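Local coordinates for glycosyl hydrolase family 26 (Bacteroides ovatus, PDB 4ZXO), which probably hydrolyses internal beta-1,4-mannosidic bonds of galactomannan, as a family 26 beta-mannanase working in the breakdown of plant polysaccharide by its gut bacterium, at residues 164-169 and 268-273; 186-191 and 205-210. All coordinates share one frame; numbering follows the deposited sequence.

Contact 1. Residues 164-169 and 268-273; sequences WHEHTG and LTETGL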
ATOM      1  N   TRP A 164       2.378   8.556  -4.474  1.00  6.23           N
ATOM      2  CA  TRP A 164       3.680   8.879  -5.105  1.00  5.38           C
ATOM      3  C   TRP A 164       4.608   7.674  -5.111  1.00  5.75           C
ATOM      4  O   TRP A 164       5.827   7.775  -4.902  1.00  7.27           O
ATOM      5  CB  TRP A 164       4.382  10.053  -4.385  1.00  5.95           C
ATOM      6  CG  TRP A 164       3.462  11.228  -4.085  1.00  6.20           C
ATOM      7  CD1 TRP A 164       3.225  11.797  -2.851  1.00  7.86           C
ATOM      8  CD2 TRP A 164       2.612  11.924  -5.018  1.00  6.48           C
ATOM      9  NE1 TRP A 164       2.296  12.802  -2.962  1.00  8.40           N
ATOM     10  CE2 TRP A 164       1.896  12.902  -4.271  1.00  7.37           C
ATOM     11  CE3 TRP A 164       2.361  11.793  -6.405  1.00  7.98           C
ATOM     12  CZ2 TRP A 164       0.994  13.781  -4.871  1.00  8.06           C
ATOM     13  CZ3 TRP A 164       1.452  12.667  -6.993  1.00  8.92           C
ATOM     14  CH2 TRP A 164       0.768  13.622  -6.218  1.00  9.65           C
ATOM     15  N   HIS A 165       4.029   6.513  -5.354  1.00  5.35           N
ATOM     16  CA  HIS A 165       4.789   5.261  -5.268  1.00  5.52           C
ATOM     17  C   HIS A 165       5.660   4.995  -6.519  1.00  5.90           C
ATOM     18  O   HIS A 165       5.492   5.602  -7.577  1.00  5.87           O
ATOM     19  CB  HIS A 165       3.803   4.103  -4.989  1.00  7.14           C
ATOM     20  CG  HIS A 165       2.856   3.799  -6.101  1.00  6.99           C
ATOM     21  ND1 HIS A 165       1.940   4.712  -6.595  1.00  6.76           N
ATOM     22  CD2 HIS A 165       2.614   2.625  -6.746  1.00  7.34           C
ATOM     23  CE1 HIS A 165       1.221   4.119  -7.537  1.00  6.84           C
ATOM     24  NE2 HIS A 165       1.600   2.847  -7.632  1.00  7.22           N
ATOM     25  N   GLU A 166       6.590   4.075  -6.375  1.00  6.35           N
ATOM     26  CA  GLU A 166       7.380   3.586  -7.515  1.00  5.56           C
ATOM     27  C   GLU A 166       8.085   4.746  -8.146  1.00  6.30           C
ATOM     28  O   GLU A 166       8.244   4.838  -9.387  1.00  7.05           O
ATOM     29  CB  GLU A 166       6.509   2.805  -8.524  1.00  6.52           C
ATOM     30  CG  GLU A 166       6.089   1.487  -7.877  1.00  7.59           C
ATOM     31  CD  GLU A 166       5.088   0.663  -8.607  1.00  8.20           C
ATOM     32  OE1 GLU A 166       4.859   0.907  -9.789  1.00  9.37           O
ATOM     33  OE2 GLU A 166       4.531  -0.292  -7.974  1.00  8.86           O
ATOM     34  N   HIS A 167       8.615   5.632  -7.288  1.00  6.75           N
ATOM     35  CA  HIS A 167       9.131   6.892  -7.825  1.00  6.92           C
ATOM     36  C   HIS A 167      10.533   6.797  -8.398  1.00  7.22           C
ATOM     37  O   HIS A 167      11.023   7.781  -9.001  1.00  8.61           O
ATOM     38  CB  HIS A 167       9.111   7.960  -6.736  1.00  7.83           C
ATOM     39  CG  HIS A 167      10.097   7.705  -5.664  1.00  9.12           C
ATOM     40  ND1 HIS A 167       9.826   6.877  -4.583  1.00  9.26           N
ATOM     41  CD2 HIS A 167      11.370   8.149  -5.509  1.00 10.22           C
ATOM     42  CE1 HIS A 167      10.903   6.828  -3.817  1.00 10.82           C
ATOM     43  NE2 HIS A 167      11.853   7.579  -4.363  1.00 11.77           N
ATOM     44  N   THR A 168      11.173   5.643  -8.243  1.00  6.73           N
ATOM     45  CA  THR A 168      12.482   5.492  -8.896  1.00  8.46           C
ATOM     46  C   THR A 168      12.359   4.937 -10.310  1.00  8.90           C
ATOM     47  O   THR A 168      13.372   4.816 -11.033  1.00 10.62           O
ATOM     48  CB  THR A 168      13.423   4.618  -8.036  1.00  8.72           C
ATOM     49  OG1 THR A 168      12.785   3.398  -7.684  1.00  8.97           O
ATOM     50  CG2 THR A 168      13.757   5.347  -6.729  1.00  9.37           C
ATOM     51  N   GLY A 169      11.149   4.535 -10.687  1.00  9.00           N
ATOM     52  CA  GLY A 169      10.874   4.231 -12.083  1.00  9.87           C
ATOM     53  C   GLY A 169      10.321   5.482 -12.735  1.00 10.08           C
ATOM     54  O   GLY A 169      10.111   6.496 -12.073  1.00  9.34           O
ATOM     55  N   LEU A 268       6.646  -4.961   2.494  1.00  7.04           N
ATOM     56  CA  LEU A 268       6.651  -5.247   1.069  1.00  5.83           C
ATOM     57  C   LEU A 268       5.271  -4.828   0.560  1.00  6.24           C
ATOM     58  O   LEU A 268       4.287  -5.538   0.730  1.00  6.46           O
ATOM     59  CB  LEU A 268       6.975  -6.721   0.834  1.00  6.44           C
ATOM     60  CG  LEU A 268       6.983  -7.230  -0.614  1.00  7.08           C
ATOM     61  CD1 LEU A 268       7.853  -6.399  -1.596  1.00  8.18           C
ATOM     62  CD2 LEU A 268       7.440  -8.672  -0.623  1.00  8.98           C
ATOM     63  N   THR A 269       5.190  -3.578   0.097  1.00  5.78           N
ATOM     64  CA  THR A 269       3.910  -2.914  -0.081  1.00  6.27           C
ATOM     65  C   THR A 269       3.187  -3.346  -1.369  1.00  6.72           C
ATOM     66  O   THR A 269       1.967  -3.177  -1.465  1.00  7.16           O
ATOM     67  CB  THR A 269       4.077  -1.359  -0.028  1.00  6.81           C
ATOM     68  OG1 THR A 269       5.202  -0.959  -0.823  1.00  8.16           O
ATOM     69  CG2 THR A 269       4.339  -0.968   1.443  1.00  7.88           C
ATOM     70  N   GLU A 270       3.926  -3.881  -2.344  1.00  6.32           N
ATOM     71  CA  GLU A 270       3.301  -4.584  -3.489  1.00  6.56           C
ATOM     72  C   GLU A 270       4.241  -5.708  -3.899  1.00  7.09           C
ATOM     73  O   GLU A 270       5.452  -5.490  -4.013  1.00  7.84           O
ATOM     74  CB  GLU A 270       3.098  -3.714  -4.735  1.00  7.90           C
ATOM     75  CG  GLU A 270       2.083  -2.639  -4.617  1.00 10.13           C
ATOM     76  CD  GLU A 270       1.809  -1.940  -5.921  1.00 10.61           C
ATOM     77  OE1 GLU A 270       1.992  -2.536  -7.003  1.00 12.38           O
ATOM     78  OE2 GLU A 270       1.391  -0.769  -5.894  1.00 10.74           O
ATOM     79  N   THR A 271       3.712  -6.888  -4.173  1.00  7.13           N
ATOM     80  CA  THR A 271       4.443  -7.937  -4.811  1.00  7.80           C
ATOM     81  C   THR A 271       3.443  -8.895  -5.448  1.00  8.38           C
ATOM     82  O   THR A 271       2.207  -8.674  -5.421  1.00  9.06           O
ATOM     83  CB  THR A 271       5.367  -8.694  -3.814  1.00  7.64           C
ATOM     84  OG1 THR A 271       6.314  -9.511  -4.543  1.00  8.65           O
ATOM     85  CG2 THR A 271       4.591  -9.519  -2.865  1.00  8.91           C
ATOM     86  N   GLY A 272       3.977  -9.928  -6.076  1.00  9.37           N
ATOM     87  CA  GLY A 272       3.141 -10.952  -6.690  1.00 11.14           C
ATOM     88  C   GLY A 272       3.768 -11.554  -7.904  1.00 11.45           C
ATOM     89  O   GLY A 272       4.785 -11.069  -8.424  1.00 11.75           O
ATOM     90  N   LEU A 273       3.156 -12.657  -8.348  1.00 11.82           N
ATOM     91  CA  LEU A 273       3.497 -13.330  -9.608  1.00 13.01           C
ATOM     92  C   LEU A 273       2.225 -13.392 -10.414  1.00 13.55           C
ATOM     93  O   LEU A 273       1.282 -14.104 -10.005  1.00 13.72           O
ATOM     94  CB  LEU A 273       4.027 -14.737  -9.351  1.00 13.05           C
ATOM     95  CG  LEU A 273       4.160 -15.628 -10.594  1.00 13.19           C
ATOM     96  CD1 LEU A 273       5.224 -15.013 -11.471  1.00 15.04           C
ATOM     97  CD2 LEU A 273       4.569 -17.047 -10.176  1.00 14.35           C
TER
HETATM   98  O   HOH W   1       0.974   0.179  -8.393  1.00 16.84           O
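The imidazole of His-165 and the carboxylate of Glu-270 lie obliquely to one another, their planes 43° apart, with His-165 CD2 3.7 Å from Glu-270 OE2. At the edge of the imidazole, in its plane, water 1 sits 2.8 Å from His-165 NE2. These groups line the C-terminal mouth of a TIM barrel, where the loop after strand 159-162 faces the end of strand 266-271. Glu-166 reaches the same spot on an extended chain that crosses that of Glu-270 at about a right angle, and Glu-166 OE2 stops 3.5 Å from Glu-270 OE1. Two glutamates, just after the fourth barrel strand and near the end of the seventh, are consistent with the paired acid/base and nucleophile of clan GH-A. Trp-171 NE1 hydrogen-bonds Glu-166 OE1; Glu-270 has a salt bridge from OE2 to Arg-162 NH2 and a hydrogen bond between OE1 and Tyr-237 OH. Shortening Glu-270 to an alanine is likely to leave Arg-162 and the Tyr-237 hydroxyl without their carboxylate mate and open a gap facing Glu-166. With CG of Glu-270 beside its backbone N (chi1 -69°), the carboxylate turns to the loop, and water 1 donates a 2.7 Å hydrogen bond to Glu-270 OE2.

Contact 2. Residues 186-191 and 205-210; sequences TLWRMT and LAYSPG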
ATOM      1  N   THR A 186       9.018  17.905  -2.553  1.00 13.52           N
ATOM      2  CA  THR A 186       7.988  18.930  -2.349  1.00 14.14           C
ATOM      3  C   THR A 186       6.582  18.360  -2.534  1.00 14.07           C
ATOM      4  O   THR A 186       5.669  18.777  -1.808  1.00 14.20           O
ATOM      5  CB  THR A 186       8.204  20.107  -3.297  1.00 15.65           C
ATOM      6  OG1 THR A 186       9.509  20.626  -3.050  1.00 17.89           O
ATOM      7  CG2 THR A 186       7.170  21.218  -3.061  1.00 16.03           C
ATOM      8  N   LEU A 187       6.403  17.391  -3.437  1.00 13.02           N
ATOM      9  CA  LEU A 187       5.087  16.724  -3.536  1.00 14.09           C
ATOM     10  C   LEU A 187       4.680  16.149  -2.201  1.00 11.52           C
ATOM     11  O   LEU A 187       3.556  16.282  -1.763  1.00 12.06           O
ATOM     12  CB  LEU A 187       5.073  15.567  -4.523  1.00 16.35           C
ATOM     13  CG  LEU A 187       4.985  15.925  -5.994  1.00 17.03           C
ATOM     14  CD1 LEU A 187       5.085  14.655  -6.814  1.00 16.29           C
ATOM     15  CD2 LEU A 187       3.713  16.714  -6.255  1.00 17.05           C
ATOM     16  N   TRP A 188       5.617  15.467  -1.573  1.00 10.52           N
ATOM     17  CA  TRP A 188       5.366  14.899  -0.277  1.00 10.33           C
ATOM     18  C   TRP A 188       5.093  15.953   0.770  1.00  9.84           C
ATOM     19  O   TRP A 188       4.149  15.793   1.559  1.00 11.04           O
ATOM     20  CB  TRP A 188       6.549  14.072   0.162  1.00  9.74           C
ATOM     21  CG  TRP A 188       6.522  12.646  -0.373  1.00  9.22           C
ATOM     22  CD1 TRP A 188       7.259  12.121  -1.399  1.00  9.23           C
ATOM     23  CD2 TRP A 188       5.710  11.579   0.129  1.00  8.01           C
ATOM     24  NE1 TRP A 188       6.968  10.786  -1.556  1.00  9.03           N
ATOM     25  CE2 TRP A 188       6.041  10.420  -0.613  1.00  8.00           C
ATOM     26  CE3 TRP A 188       4.749  11.482   1.154  1.00  8.69           C
ATOM     27  CZ2 TRP A 188       5.427   9.188  -0.392  1.00  8.44           C
ATOM     28  CZ3 TRP A 188       4.149  10.227   1.393  1.00  8.88           C
ATOM     29  CH2 TRP A 188       4.495   9.104   0.630  1.00  8.89           C
ATOM     30  N   ARG A 189       5.864  17.036   0.782  1.00 11.68           N
ATOM     31  CA  ARG A 189       5.592  18.081   1.746  1.00 13.18           C
ATOM     32  C   ARG A 189       4.229  18.739   1.551  1.00 14.15           C
ATOM     33  O   ARG A 189       3.504  18.977   2.542  1.00 14.35           O
ATOM     34  CB  ARG A 189       6.706  19.111   1.692  1.00 16.25           C
ATOM     35  CG  ARG A 189       8.008  18.538   2.292  1.00 20.88           C
ATOM     36  CD  ARG A 189       8.943  19.632   2.760  1.00 26.40           C
ATOM     37  NE  ARG A 189       9.220  20.530   1.658  1.00 30.23           N
ATOM     38  CZ  ARG A 189      10.201  20.382   0.752  1.00 31.30           C
ATOM     39  NH1 ARG A 189      10.296  21.305  -0.200  1.00 31.84           N
ATOM     40  NH2 ARG A 189      11.095  19.371   0.827  1.00 30.48           N
ATOM     41  N   MET A 190       3.852  19.010   0.302  1.00 14.43           N
ATOM     42  CA  MET A 190       2.486  19.520   0.017  1.00 13.31           C
ATOM     43  C   MET A 190       1.412  18.570   0.488  1.00 12.79           C
ATOM     44  O   MET A 190       0.414  18.966   1.065  1.00 13.85           O
ATOM     45  CB  MET A 190       2.276  19.759  -1.487  1.00 15.13           C
ATOM     46  CG  MET A 190       3.030  20.922  -2.023  1.00 17.73           C
ATOM     47  SD  MET A 190       3.159  20.865  -3.841  1.00 21.51           S
ATOM     48  CE  MET A 190       1.448  20.817  -4.338  1.00 20.62           C
ATOM     49  N   THR A 191       1.613  17.276   0.232  1.00 12.55           N
ATOM     50  CA  THR A 191       0.622  16.289   0.673  1.00 11.46           C
ATOM     51  C   THR A 191       0.493  16.286   2.191  1.00 12.59           C
ATOM     52  O   THR A 191      -0.608  16.359   2.740  1.00 13.18           O
ATOM     53  CB  THR A 191       1.038  14.911   0.186  1.00 11.71           C
ATOM     54  OG1 THR A 191       1.182  14.924  -1.256  1.00 11.62           O
ATOM     55  CG2 THR A 191       0.020  13.806   0.615  1.00 11.50           C
ATOM     56  N   LEU A 205       2.065   7.542   6.673  1.00  8.66           N
ATOM     57  CA  LEU A 205       2.509   7.660   5.271  1.00  7.47           C
ATOM     58  C   LEU A 205       3.565   6.631   4.919  1.00  7.37           C
ATOM     59  O   LEU A 205       4.532   6.459   5.664  1.00  8.25           O
ATOM     60  CB  LEU A 205       3.075   9.091   5.020  1.00  8.51           C
ATOM     61  CG  LEU A 205       2.004  10.167   5.098  1.00  9.70           C
ATOM     62  CD1 LEU A 205       2.655  11.551   4.904  1.00 10.78           C
ATOM     63  CD2 LEU A 205       0.847   9.946   4.082  1.00 10.75           C
ATOM     64  N   ALA A 206       3.427   5.960   3.778  1.00  6.76           N
ATOM     65  CA  ALA A 206       4.397   4.934   3.374  1.00  5.87           C
ATOM     66  C   ALA A 206       5.092   5.357   2.076  1.00  6.30           C
ATOM     67  O   ALA A 206       4.438   5.801   1.101  1.00  7.67           O
ATOM     68  CB  ALA A 206       3.690   3.552   3.154  1.00  6.55           C
ATOM     69  N   TYR A 207       6.397   5.168   2.088  1.00  5.62           N
ATOM     70  CA  TYR A 207       7.296   5.444   0.984  1.00  6.52           C
ATOM     71  C   TYR A 207       7.561   4.142   0.257  1.00  7.75           C
ATOM     72  O   TYR A 207       7.806   3.127   0.926  1.00  9.39           O
ATOM     73  CB  TYR A 207       8.571   6.022   1.589  1.00  7.50           C
ATOM     74  CG  TYR A 207       9.729   6.415   0.716  1.00  7.33           C
ATOM     75  CD1 TYR A 207       9.709   7.621  -0.004  1.00  8.65           C
ATOM     76  CD2 TYR A 207      10.916   5.650   0.717  1.00  7.75           C
ATOM     77  CE1 TYR A 207      10.821   8.039  -0.740  1.00  8.16           C
ATOM     78  CE2 TYR A 207      12.030   6.042  -0.015  1.00  8.84           C
ATOM     79  CZ  TYR A 207      11.994   7.273  -0.716  1.00  7.75           C
ATOM     80  OH  TYR A 207      13.050   7.722  -1.465  1.00  9.17           O
ATOM     81  N   SER A 208       7.488   4.099  -1.084  1.00  6.79           N
ATOM     82  CA  SER A 208       7.484   2.763  -1.740  1.00  5.92           C
ATOM     83  C   SER A 208       8.021   2.741  -3.178  1.00  6.47           C
ATOM     84  O   SER A 208       7.296   2.440  -4.134  1.00  7.71           O
ATOM     85  CB  SER A 208       6.047   2.151  -1.687  1.00  7.77           C
ATOM     86  OG  SER A 208       5.072   2.923  -2.380  1.00  8.41           O
ATOM     87  N   PRO A 209       9.300   3.029  -3.340  1.00  7.21           N
ATOM     88  CA  PRO A 209       9.926   2.859  -4.654  1.00  7.70           C
ATOM     89  C   PRO A 209      10.086   1.378  -4.984  1.00  8.62           C
ATOM     90  O   PRO A 209       9.924   0.517  -4.106  1.00  9.25           O
ATOM     91  CB  PRO A 209      11.310   3.519  -4.475  1.00  8.02           C
ATOM     92  CG  PRO A 209      11.638   3.191  -3.050  1.00  7.82           C
ATOM     93  CD  PRO A 209      10.279   3.422  -2.303  1.00  6.92           C
ATOM     94  N   GLY A 210      10.331   1.092  -6.250  1.00  9.50           N
ATOM     95  CA  GLY A 210      10.561  -0.262  -6.700  1.00  8.91           C
ATOM     96  C   GLY A 210      11.992  -0.743  -6.468  1.00 10.26           C
ATOM     97  O   GLY A 210      12.654  -0.346  -5.495  1.00 10.75           O
TER
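Thr-191, whose side chain starts out toward strand 203-207, helps to grip a carbonyl oxygen one helical turn earlier: Leu-187 O accepts from Thr-191 OG1 at 2.8 Å and from Thr-191 N at 3.0 Å. The two donors approach from opposite faces of the carbonyl plane, the hydroxyl tilted 35° out of it, so the helical bond and the side-chain bond do not compete for one position. The same hydroxyl oxygen is also bonded to Trp-164 NE1, which ties the helix to the loop after strand 159-162. Most of the contact with the strand falls to Trp-188. Its six-membered ring projects from the helix, and Trp-188 CH2 comes to 3.3 Å from Ala-206 O, which lies at the ring edge and near its plane, so that the C-H edge of the indole faces the carbonyl oxygen. The indole stands on the helix 181-197 of a beta-alpha-beta crossover, the unit repeated round a TIM barrel: strand 159-162 leads to the helix, and the axis of helix segment 186-191 runs at 170° to strand 205-207 and passes 11.7 Å from it. Leu-205 packs obliquely against the far corner of the indole, Leu-205 CB lying 3.9 Å and Leu-205 CD1 4.0 Å from Trp-188 CZ3. On the pyrrole side, Trp-188 NE1 approaches the edge of the Tyr-207 ring, 4.5 Å from Tyr-207 CD1, while its hydrogen-bond partner is Tyr-184 OH. A chi1 of 180°, which swings CG of Tyr-207 to the far side from its own backbone N, presents that edge of the phenol to the indole nitrogen, and Tyr-207 OH is bonded to Tyr-219 O.

Overall arrangement
Both contacts are buried and both reach the parallel sheet of the barrel, but their chemistry differs. The centre of contact 1 is about 9 Å and that of contact 2 about 12 Å from the centre of the chain. Contact 1, at the barrel mouth, works through carboxylates, an imidazole and a water, and its Glu-166 is partly exposed; contact 2 joins an outer helix to its strand by apolar and aromatic packing and an indole edge against a backbone carbonyl. Their centres are about 13 Å apart, yet they meet at Ser-208, just beyond the strand: Glu-166 N probably bonds Ser-208 O at 2.9 Å. Arg-162, at the end of neighbouring strand 159-162, serves both, in a salt bridge with Glu-270 and a hydrogen bond with Ser-208 OG.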